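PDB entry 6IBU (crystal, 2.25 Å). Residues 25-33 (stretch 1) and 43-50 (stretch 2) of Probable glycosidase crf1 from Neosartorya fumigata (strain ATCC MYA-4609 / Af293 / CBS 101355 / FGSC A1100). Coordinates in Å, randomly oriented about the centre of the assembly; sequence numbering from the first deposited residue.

Stretch 1 25-33: DFTSASALD
Stretch 2 43-50: PVGPQGAE

Stretch 2 folds on itself as a tight hairpin. Strand residues 44-45 and 48-50 are joined by a type I beta turn from G45 to G48, with P46 at phi/psi -74/-18 and Q47 at -98/8. G48 N donates to G45 O at 3.2 Å, G45 N returns a weak bond to G48 O at 3.0 Å, and E50 N reaches P43 O at 2.9 Å, so the ladder runs the length of the hairpin. G48 leaves the turn at 101/-155, a positive phi that by itself favours glycine. V44 (-122/88), A49 (-67/134) and E50 (-113/126) are extended; G45 lies at -86/-160.

Stretch 1 is more irregular. D25 (-85/112) is extended, F26 (-79/15) and T27 (-61/-35) bend the chain, and S28 (-93/150) extends it again. Residues 29-31 have helical phi/psi without the regular bonds, and D33 N donates to S30 O at 3.0 Å. Within the first bend, D25, with chi1 t, offers OD1 to T27 N in a weak bond of 3.5 Å.

The register is set by F26 and G48, whose CA atoms lie 4.4 Å apart. No conventional hydrogen bond crosses the interface. The polar link is a CA-H...O contact, G48 CA to F26 O at 3.2 Å with an angle of 162° at the hydrogen, nearly linear and therefore well aimed. The absent side chain of G48 matters here: an ideal CB would lie a tight 3.4 Å from F26 CB.

The remaining contact is largely apolar, and the two stretches together bury 312 Å². F26, chi1 m (-75°) and chi2 -58°, directs its CA-to-CB bond toward stretch 2 while the end of its side chain leads away. Its CB approaches A49 N at 3.6 Å, and A49 CB covers one face of the ring, 4.1 Å from F26 CG, a distance suited to dispersion contact.

V44, chi1 t (-171°), directs its CA-to-CB bond toward stretch 1 and has the largest covered area of any residue here, 86 Å². Its CG2 meets L32 CD1 at 3.8 Å; the CA-to-CB bond of L32 likewise points toward stretch 2, with chi1 m (-64°) and chi2 t (-162°). V44 CG1 lies 4.3 Å from F26 CB and 3.3 Å from S28 O, so this methyl packs against both side-chain and backbone atoms. The modelled 2.6 Å between V44 CG1 and F26 O is a clash and carries no bonding weight. T27 and S28 direct their CA-to-CB bonds away; the apolar side-chain pairs from stretch 1 are made by F26 and L32.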

# COMPACT_ATOMS: atom_id res chain seq x y z
N ASP A 25 -15.17 -5.47 6.45
CA ASP A 25 -16.14 -5.24 5.35
C ASP A 25 -16.43 -3.74 5.36
O ASP A 25 -16.93 -3.24 6.36
CB ASP A 25 -17.36 -6.15 5.57
CG ASP A 25 -18.31 -6.22 4.38
OD1 ASP A 25 -18.07 -5.50 3.38
OD2 ASP A 25 -19.31 -6.98 4.46
N PHE A 26 -16.02 -2.99 4.35
CA PHE A 26 -16.27 -1.53 4.32
C PHE A 26 -17.70 -1.19 3.90
O PHE A 26 -17.94 -0.03 3.66
CB PHE A 26 -15.24 -0.82 3.44
CG PHE A 26 -13.89 -0.69 4.08
CD1 PHE A 26 -13.74 -0.04 5.29
CD2 PHE A 26 -12.76 -1.24 3.49
CE1 PHE A 26 -12.50 0.06 5.90
CE2 PHE A 26 -11.52 -1.11 4.09
CZ PHE A 26 -11.39 -0.47 5.29
N THR A 27 -18.65 -2.11 3.90
CA THR A 27 -20.09 -1.75 3.79
C THR A 27 -20.52 -0.87 4.98
O THR A 27 -21.34 0.04 4.80
CB THR A 27 -20.97 -3.00 3.75
OG1 THR A 27 -22.31 -2.54 3.90
CG2 THR A 27 -20.66 -4.00 4.84
N SER A 28 -19.95 -1.12 6.16
CA SER A 28 -20.42 -0.54 7.44
C SER A 28 -19.66 0.75 7.78
O SER A 28 -18.49 0.86 7.40
CB SER A 28 -20.29 -1.54 8.53
OG SER A 28 -20.65 -2.83 8.04
N ALA A 29 -20.31 1.67 8.48
CA ALA A 29 -19.69 2.92 8.98
C ALA A 29 -18.61 2.56 10.01
O ALA A 29 -17.61 3.30 10.09
CB ALA A 29 -20.74 3.82 9.58
N SER A 30 -18.83 1.45 10.72
CA SER A 30 -17.98 0.89 11.80
C SER A 30 -16.55 0.59 11.31
O SER A 30 -15.61 0.89 12.04
CB SER A 30 -18.60 -0.37 12.38
N ALA A 31 -16.42 -0.01 10.12
CA ALA A 31 -15.17 -0.59 9.57
C ALA A 31 -13.95 0.34 9.69
O ALA A 31 -12.85 -0.21 9.63
CB ALA A 31 -15.40 -0.99 8.13
N LEU A 32 -14.10 1.65 9.93
CA LEU A 32 -12.90 2.53 10.03
C LEU A 32 -12.35 2.62 11.46
O LEU A 32 -11.49 3.47 11.67
CB LEU A 32 -13.24 3.91 9.49
CG LEU A 32 -13.58 3.91 8.00
CD1 LEU A 32 -13.46 5.32 7.43
CD2 LEU A 32 -12.70 2.93 7.24
N ASP A 33 -12.77 1.73 12.36
CA ASP A 33 -12.38 1.70 13.79
C ASP A 33 -10.86 1.70 13.97
O ASP A 33 -10.39 2.53 14.74
CB ASP A 33 -12.99 0.48 14.47
CG ASP A 33 -14.42 0.76 14.91
OD1 ASP A 33 -14.86 1.94 14.80
OD2 ASP A 33 -15.09 -0.21 15.35
N PRO A 43 -15.59 8.71 2.75
CA PRO A 43 -16.94 8.24 2.98
C PRO A 43 -16.98 6.72 2.80
O PRO A 43 -16.16 6.19 2.10
CB PRO A 43 -17.81 8.92 1.90
CG PRO A 43 -16.92 9.98 1.29
CD PRO A 43 -15.50 9.54 1.53
N VAL A 44 -17.95 6.08 3.44
CA VAL A 44 -18.12 4.61 3.37
C VAL A 44 -19.53 4.32 2.85
O VAL A 44 -20.45 4.24 3.64
CB VAL A 44 -17.83 3.95 4.74
CG1 VAL A 44 -17.80 2.45 4.58
CG2 VAL A 44 -16.52 4.43 5.34
N GLY A 45 -19.68 4.25 1.52
CA GLY A 45 -20.98 4.00 0.89
C GLY A 45 -21.26 2.50 0.78
O GLY A 45 -20.64 1.67 1.45
N PRO A 46 -22.19 2.12 -0.12
CA PRO A 46 -22.53 0.71 -0.31
C PRO A 46 -21.46 -0.07 -1.09
O PRO A 46 -21.47 -1.27 -1.04
CB PRO A 46 -23.86 0.78 -1.08
CG PRO A 46 -23.81 2.12 -1.83
CD PRO A 46 -22.95 3.04 -1.00
N GLN A 47 -20.56 0.63 -1.79
CA GLN A 47 -19.44 -0.00 -2.52
C GLN A 47 -18.16 0.07 -1.67
O GLN A 47 -17.10 -0.29 -2.21
CB GLN A 47 -19.22 0.71 -3.85
CG GLN A 47 -20.46 0.78 -4.72
CD GLN A 47 -20.23 0.06 -6.03
OE1 GLN A 47 -19.39 0.47 -6.84
NE2 GLN A 47 -20.97 -1.02 -6.21
N GLY A 48 -18.28 0.50 -0.41
CA GLY A 48 -17.19 0.52 0.59
C GLY A 48 -16.59 1.90 0.75
O GLY A 48 -17.28 2.89 0.45
N ALA A 49 -15.34 1.96 1.20
CA ALA A 49 -14.57 3.21 1.40
C ALA A 49 -14.32 3.83 0.03
O ALA A 49 -14.00 3.10 -0.92
CB ALA A 49 -13.28 2.92 2.15
N GLU A 50 -14.55 5.14 -0.08
CA GLU A 50 -14.48 5.90 -1.34
C GLU A 50 -13.31 6.85 -1.24
O GLU A 50 -13.22 7.58 -0.27
CB GLU A 50 -15.77 6.66 -1.59
CG GLU A 50 -16.98 5.76 -1.56
CD GLU A 50 -18.29 6.47 -1.86
OE1 GLU A 50 -18.25 7.61 -2.40
OE2 GLU A 50 -19.35 5.87 -1.57